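Local coordinates for malonyl CoA-acyl carrier protein transacylase (Clostridium perfringens, PDB 3PTW) that probably transfers the malonyl group from malonyl-CoA to acyl carrier protein, the step that supplies extender units for fatty acid synthesis, at residues 128-142 with 158-172. Sequence-based numbering, arbitrary orientation.
Sequences IGGMVAVLRMTPEQV and ANYNSPGQIVISGEL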
loop_
_atom_site.group_PDB
_atom_site.type_symbol
_atom_site.label_atom_id
_atom_site.label_comp_id
_atom_site.label_asym_id
_atom_site.label_seq_id
_atom_site.Cartn_x
_atom_site.Cartn_y
_atom_site.Cartn_z
ATOM N N ILE A 128 -9.419 15.595 -15.133
ATOM C CA ILE A 128 -9.901 14.715 -16.201
ATOM C C ILE A 128 -10.223 13.288 -15.751
ATOM O O ILE A 128 -11.153 12.653 -16.273
ATOM C CB ILE A 128 -9.019 14.763 -17.501
ATOM C CG1 ILE A 128 -8.298 13.444 -17.749
ATOM C CG2 ILE A 128 -8.104 16.023 -17.544
ATOM C CD1 ILE A 128 -7.988 13.180 -19.201
ATOM N N GLY A 129 -9.465 12.798 -14.774
ATOM C CA GLY A 129 -9.641 11.446 -14.281
ATOM C C GLY A 129 -9.803 11.471 -12.780
ATOM O O GLY A 129 -9.458 12.459 -12.138
ATOM N N GLY A 130 -10.323 10.385 -12.223
ATOM C CA GLY A 130 -10.539 10.288 -10.777
ATOM C C GLY A 130 -10.734 8.857 -10.332
ATOM O O GLY A 130 -10.404 7.920 -11.056
ATOM N N MET A 131 -11.253 8.685 -9.120
ATOM C CA MET A 131 -11.485 7.355 -8.577
ATOM C C MET A 131 -12.813 7.313 -7.845
ATOM O O MET A 131 -13.250 8.324 -7.268
ATOM C CB MET A 131 -10.340 6.936 -7.656
ATOM C CG MET A 131 -8.977 6.876 -8.360
ATOM S SD MET A 131 -7.626 6.493 -7.222
ATOM C CE MET A 131 -7.678 4.691 -7.290
ATOM N N VAL A 132 -13.453 6.144 -7.883
ATOM C CA VAL A 132 -14.758 5.959 -7.273
ATOM C C VAL A 132 -14.792 4.693 -6.417
ATOM O O VAL A 132 -14.513 3.589 -6.915
ATOM C CB VAL A 132 -15.887 5.934 -8.345
ATOM C CG1 VAL A 132 -17.234 5.600 -7.713
ATOM C CG2 VAL A 132 -15.964 7.273 -9.082
ATOM N N ALA A 133 -15.126 4.865 -5.136
ATOM C CA ALA A 133 -15.393 3.738 -4.238
ATOM C C ALA A 133 -16.711 3.056 -4.636
ATOM O O ALA A 133 -17.711 3.724 -4.892
ATOM C CB ALA A 133 -15.449 4.203 -2.773
ATOM N N VAL A 134 -16.699 1.728 -4.710
ATOM C CA VAL A 134 -17.885 0.959 -5.111
ATOM C C VAL A 134 -18.234 -0.016 -3.980
ATOM O O VAL A 134 -17.418 -0.852 -3.606
ATOM C CB VAL A 134 -17.660 0.201 -6.444
ATOM C CG1 VAL A 134 -18.871 -0.665 -6.805
ATOM C CG2 VAL A 134 -17.364 1.176 -7.582
ATOM N N LEU A 135 -19.443 0.113 -3.440
ATOM C CA LEU A 135 -19.859 -0.683 -2.292
ATOM C C LEU A 135 -20.928 -1.705 -2.653
ATOM O O LEU A 135 -21.756 -1.453 -3.523
ATOM C CB LEU A 135 -20.360 0.224 -1.163
ATOM C CG LEU A 135 -19.407 1.253 -0.544
ATOM C CD1 LEU A 135 -20.078 1.919 0.644
ATOM C CD2 LEU A 135 -18.122 0.598 -0.102
ATOM N N ARG A 136 -20.883 -2.858 -1.984
ATOM C CA ARG A 136 -21.930 -3.893 -2.067
ATOM C C ARG A 136 -22.109 -4.474 -3.478
ATOM O O ARG A 136 -23.240 -4.770 -3.910
ATOM C CB ARG A 136 -23.271 -3.333 -1.586
ATOM C CG ARG A 136 -24.011 -4.214 -0.591
ATOM C CD ARG A 136 -24.144 -3.543 0.781
ATOM N NE ARG A 136 -24.335 -2.087 0.707
ATOM C CZ ARG A 136 -25.383 -1.473 0.156
ATOM N NH1 ARG A 136 -25.447 -0.147 0.157
ATOM N NH2 ARG A 136 -26.360 -2.175 -0.409
ATOM N N MET A 137 -20.997 -4.617 -4.195
ATOM C CA MET A 137 -21.005 -5.217 -5.513
ATOM C C MET A 137 -19.882 -6.233 -5.569
ATOM O O MET A 137 -18.777 -5.961 -5.099
ATOM C CB MET A 137 -20.750 -4.171 -6.602
ATOM C CG MET A 137 -21.550 -2.882 -6.511
ATOM S SD MET A 137 -22.839 -2.770 -7.746
ATOM C CE MET A 137 -21.910 -2.952 -9.258
ATOM N N THR A 138 -20.153 -7.386 -6.177
ATOM C CA THR A 138 -19.108 -8.371 -6.457
ATOM C C THR A 138 -18.270 -7.865 -7.631
ATOM O O THR A 138 -18.715 -6.969 -8.370
ATOM C CB THR A 138 -19.698 -9.758 -6.797
ATOM O OG1 THR A 138 -20.522 -9.657 -7.970
ATOM C CG2 THR A 138 -20.531 -10.310 -5.614
ATOM N N PRO A 139 -17.050 -8.421 -7.810
ATOM C CA PRO A 139 -16.260 -8.066 -8.993
ATOM C C PRO A 139 -17.040 -8.267 -10.292
ATOM O O PRO A 139 -16.952 -7.441 -11.202
ATOM C CB PRO A 139 -15.084 -9.048 -8.930
ATOM C CG PRO A 139 -14.933 -9.350 -7.464
ATOM C CD PRO A 139 -16.314 -9.323 -6.893
ATOM N N GLU A 140 -17.790 -9.366 -10.374
ATOM C CA GLU A 140 -18.539 -9.700 -11.589
ATOM C C GLU A 140 -19.555 -8.624 -11.944
ATOM O O GLU A 140 -19.705 -8.276 -13.114
ATOM C CB GLU A 140 -19.242 -11.066 -11.468
ATOM C CG GLU A 140 -18.291 -12.257 -11.478
ATOM C CD GLU A 140 -17.586 -12.473 -10.146
ATOM O OE1 GLU A 140 -18.001 -11.877 -9.136
ATOM O OE2 GLU A 140 -16.621 -13.256 -10.101
ATOM N N GLN A 141 -20.247 -8.110 -10.928
ATOM C CA GLN A 141 -21.187 -7.013 -11.112
ATOM C C GLN A 141 -20.473 -5.775 -11.614
ATOM O O GLN A 141 -20.951 -5.103 -12.524
ATOM C CB GLN A 141 -21.925 -6.695 -9.813
ATOM C CG GLN A 141 -23.127 -7.608 -9.530
ATOM C CD GLN A 141 -23.760 -7.321 -8.168
ATOM O OE1 GLN A 141 -23.070 -7.192 -7.162
ATOM N NE2 GLN A 141 -25.067 -7.197 -8.144
ATOM N N VAL A 142 -19.326 -5.477 -11.014
ATOM C CA VAL A 142 -18.543 -4.330 -11.433
ATOM C C VAL A 142 -18.076 -4.487 -12.885
ATOM O O VAL A 142 -17.993 -3.494 -13.620
ATOM C CB VAL A 142 -17.405 -4.013 -10.431
ATOM C CG1 VAL A 142 -16.535 -2.900 -10.951
ATOM C CG2 VAL A 142 -18.004 -3.563 -9.117
ATOM N N ALA A 158 -9.733 -0.693 -10.211
ATOM C CA ALA A 158 -8.504 -0.078 -9.685
ATOM C C ALA A 158 -8.033 -0.741 -8.373
ATOM O O ALA A 158 -6.827 -0.939 -8.162
ATOM C CB ALA A 158 -8.702 1.453 -9.489
ATOM N N ASN A 159 -8.988 -1.076 -7.508
ATOM C CA ASN A 159 -8.704 -1.775 -6.251
ATOM C C ASN A 159 -9.761 -2.820 -5.950
ATOM O O ASN A 159 -10.942 -2.609 -6.216
ATOM C CB ASN A 159 -8.625 -0.792 -5.081
ATOM C CG ASN A 159 -7.632 0.326 -5.320
ATOM O OD1 ASN A 159 -6.514 0.265 -4.858
ATOM N ND2 ASN A 159 -8.039 1.350 -6.060
ATOM N N TYR A 160 -9.324 -3.954 -5.420
ATOM C CA TYR A 160 -10.213 -4.999 -4.909
ATOM C C TYR A 160 -9.743 -5.251 -3.478
ATOM O O TYR A 160 -8.792 -5.982 -3.236
ATOM C CB TYR A 160 -10.173 -6.261 -5.793
ATOM C CG TYR A 160 -10.728 -5.984 -7.168
ATOM C CD1 TYR A 160 -12.099 -6.151 -7.437
ATOM C CD2 TYR A 160 -9.906 -5.490 -8.193
ATOM C CE1 TYR A 160 -12.631 -5.859 -8.703
ATOM C CE2 TYR A 160 -10.432 -5.194 -9.457
ATOM C CZ TYR A 160 -11.794 -5.383 -9.695
ATOM O OH TYR A 160 -12.322 -5.095 -10.925
ATOM N N ASN A 161 -10.399 -4.586 -2.538
ATOM C CA ASN A 161 -9.878 -4.488 -1.184
ATOM C C ASN A 161 -10.480 -5.472 -0.198
ATOM O O ASN A 161 -9.777 -5.947 0.697
ATOM C CB ASN A 161 -9.983 -3.050 -0.675
ATOM C CG ASN A 161 -9.133 -2.075 -1.495
ATOM O OD1 ASN A 161 -8.047 -2.414 -1.964
ATOM N ND2 ASN A 161 -9.625 -0.868 -1.657
ATOM N N SER A 162 -11.775 -5.765 -0.360
ATOM C CA SER A 162 -12.496 -6.698 0.509
ATOM C C SER A 162 -13.887 -6.954 -0.095
ATOM O O SER A 162 -14.253 -6.268 -1.041
ATOM C CB SER A 162 -12.590 -6.143 1.943
ATOM O OG SER A 162 -13.692 -5.271 2.096
ATOM N N PRO A 163 -14.668 -7.934 0.442
ATOM C CA PRO A 163 -16.019 -8.204 -0.112
ATOM C C PRO A 163 -16.906 -6.959 -0.028
ATOM O O PRO A 163 -17.061 -6.384 1.051
ATOM C CB PRO A 163 -16.588 -9.296 0.811
ATOM C CG PRO A 163 -15.414 -9.830 1.587
ATOM C CD PRO A 163 -14.412 -8.709 1.670
ATOM N N GLY A 164 -17.480 -6.535 -1.142
ATOM C CA GLY A 164 -18.228 -5.270 -1.136
ATOM C C GLY A 164 -17.405 -3.978 -1.054
ATOM O O GLY A 164 -17.961 -2.891 -0.839
ATOM N N GLN A 165 -16.089 -4.073 -1.232
ATOM C CA GLN A 165 -15.245 -2.859 -1.288
ATOM C C GLN A 165 -14.262 -2.862 -2.461
ATOM O O GLN A 165 -13.174 -3.454 -2.402
ATOM C CB GLN A 165 -14.563 -2.589 0.054
ATOM C CG GLN A 165 -15.506 -1.935 1.064
ATOM C CD GLN A 165 -14.795 -1.435 2.295
ATOM O OE1 GLN A 165 -14.780 -0.232 2.572
ATOM N NE2 GLN A 165 -14.190 -2.350 3.042
ATOM N N ILE A 166 -14.696 -2.209 -3.541
ATOM C CA ILE A 166 -13.949 -2.112 -4.789
ATOM C C ILE A 166 -13.675 -0.632 -5.073
ATOM O O ILE A 166 -14.404 0.227 -4.586
ATOM C CB ILE A 166 -14.737 -2.771 -5.937
ATOM C CG1 ILE A 166 -14.755 -4.297 -5.731
ATOM C CG2 ILE A 166 -14.157 -2.409 -7.326
ATOM C CD1 ILE A 166 -15.774 -5.027 -6.558
ATOM N N VAL A 167 -12.601 -0.336 -5.806
ATOM C CA VAL A 167 -12.427 1.009 -6.358
ATOM C C VAL A 167 -12.296 0.928 -7.872
ATOM O O VAL A 167 -11.582 0.079 -8.400
ATOM C CB VAL A 167 -11.224 1.774 -5.736
ATOM C CG1 VAL A 167 -11.166 3.213 -6.260
ATOM C CG2 VAL A 167 -11.273 1.757 -4.178
ATOM N N ILE A 168 -13.011 1.796 -8.579
ATOM C CA ILE A 168 -12.812 1.918 -10.025
ATOM C C ILE A 168 -12.213 3.272 -10.375
ATOM O O ILE A 168 -12.435 4.259 -9.673
ATOM C CB ILE A 168 -14.125 1.691 -10.808
ATOM C CG1 ILE A 168 -15.211 2.717 -10.420
ATOM C CG2 ILE A 168 -14.596 0.249 -10.617
ATOM C CD1 ILE A 168 -16.510 2.647 -11.288
ATOM N N SER A 169 -11.456 3.335 -11.465
ATOM C CA SER A 169 -10.863 4.615 -11.876
ATOM C C SER A 169 -10.888 4.784 -13.389
ATOM O O SER A 169 -11.153 3.829 -14.137
ATOM C CB SER A 169 -9.437 4.773 -11.317
ATOM O OG SER A 169 -8.541 3.945 -12.017
ATOM N N GLY A 170 -10.625 6.003 -13.836
ATOM C CA GLY A 170 -10.726 6.317 -15.251
ATOM C C GLY A 170 -11.121 7.764 -15.464
ATOM O O GLY A 170 -10.888 8.612 -14.597
ATOM N N GLU A 171 -11.721 8.053 -16.612
ATOM C CA GLU A 171 -12.106 9.428 -16.916
ATOM C C GLU A 171 -13.344 9.816 -16.139
ATOM O O GLU A 171 -14.285 9.036 -16.040
ATOM C CB GLU A 171 -12.359 9.612 -18.406
ATOM C CG GLU A 171 -11.198 9.185 -19.260
ATOM C CD GLU A 171 -11.520 9.302 -20.706
ATOM O OE1 GLU A 171 -11.783 8.259 -21.340
ATOM O OE2 GLU A 171 -11.560 10.441 -21.201
ATOM N N LEU A 172 -13.321 11.036 -15.600
ATOM C CA LEU A 172 -14.396 11.556 -14.757
ATOM C C LEU A 172 -15.739 11.504 -15.443
ATOM O O LEU A 172 -16.750 11.178 -14.832
ATOM C CB LEU A 172 -14.105 13.004 -14.351
ATOM C CG LEU A 172 -13.018 13.207 -13.296
ATOM C CD1 LEU A 172 -12.982 14.655 -12.886
ATOM C CD2 LEU A 172 -13.242 12.312 -12.079
HETATM O O HOH W 1 -17.075 -7.030 -3.529
#
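V132 and V134 of strand 129-135 pair with I168 and I166 of strand 165-169 through reciprocal backbone hydrogen bonds, the strands antiparallel at 151° and their axes 4.6 Å apart at closest approach. They are the central strands of the four-stranded antiparallel sheet in the small, ferredoxin-like subdomain of the acyltransferase fold; strands 188-191 and 155-162 flank them. Between the outer bonds, R136 N to G164 O at one end and L172 N to I128 O at the other, the rungs include V134 N to I166 O (2.7 Å) and a weak bond from G170 N to G130 O.

One face carries V132, V134, I166 and I168, beneath helices 139-149 and 172-184. V142 straddles two isoleucines: its CG1 meets I168 CG2 and its CG2 meets I166 CD1, each pair 3.7 Å apart. I168 CG1 sits between backbone N and carbonyl carbon (chi1 60°), which leaves it 3.9 Å from V134 CG2.

On the other face M131, bent at chi3 (88°), brings its CE against V167 CG1 and to 3.6 Å from N159 ND2, M131 and N159 crossing at about a right angle. N159 also touches L90, near the probable nucleophile elbow. A158 and N159 both face V167 in a classic beta bulge, V167 O accepting from both amides.

At the I128 end, L172 CD2 lies 3.5 Å from G130 N.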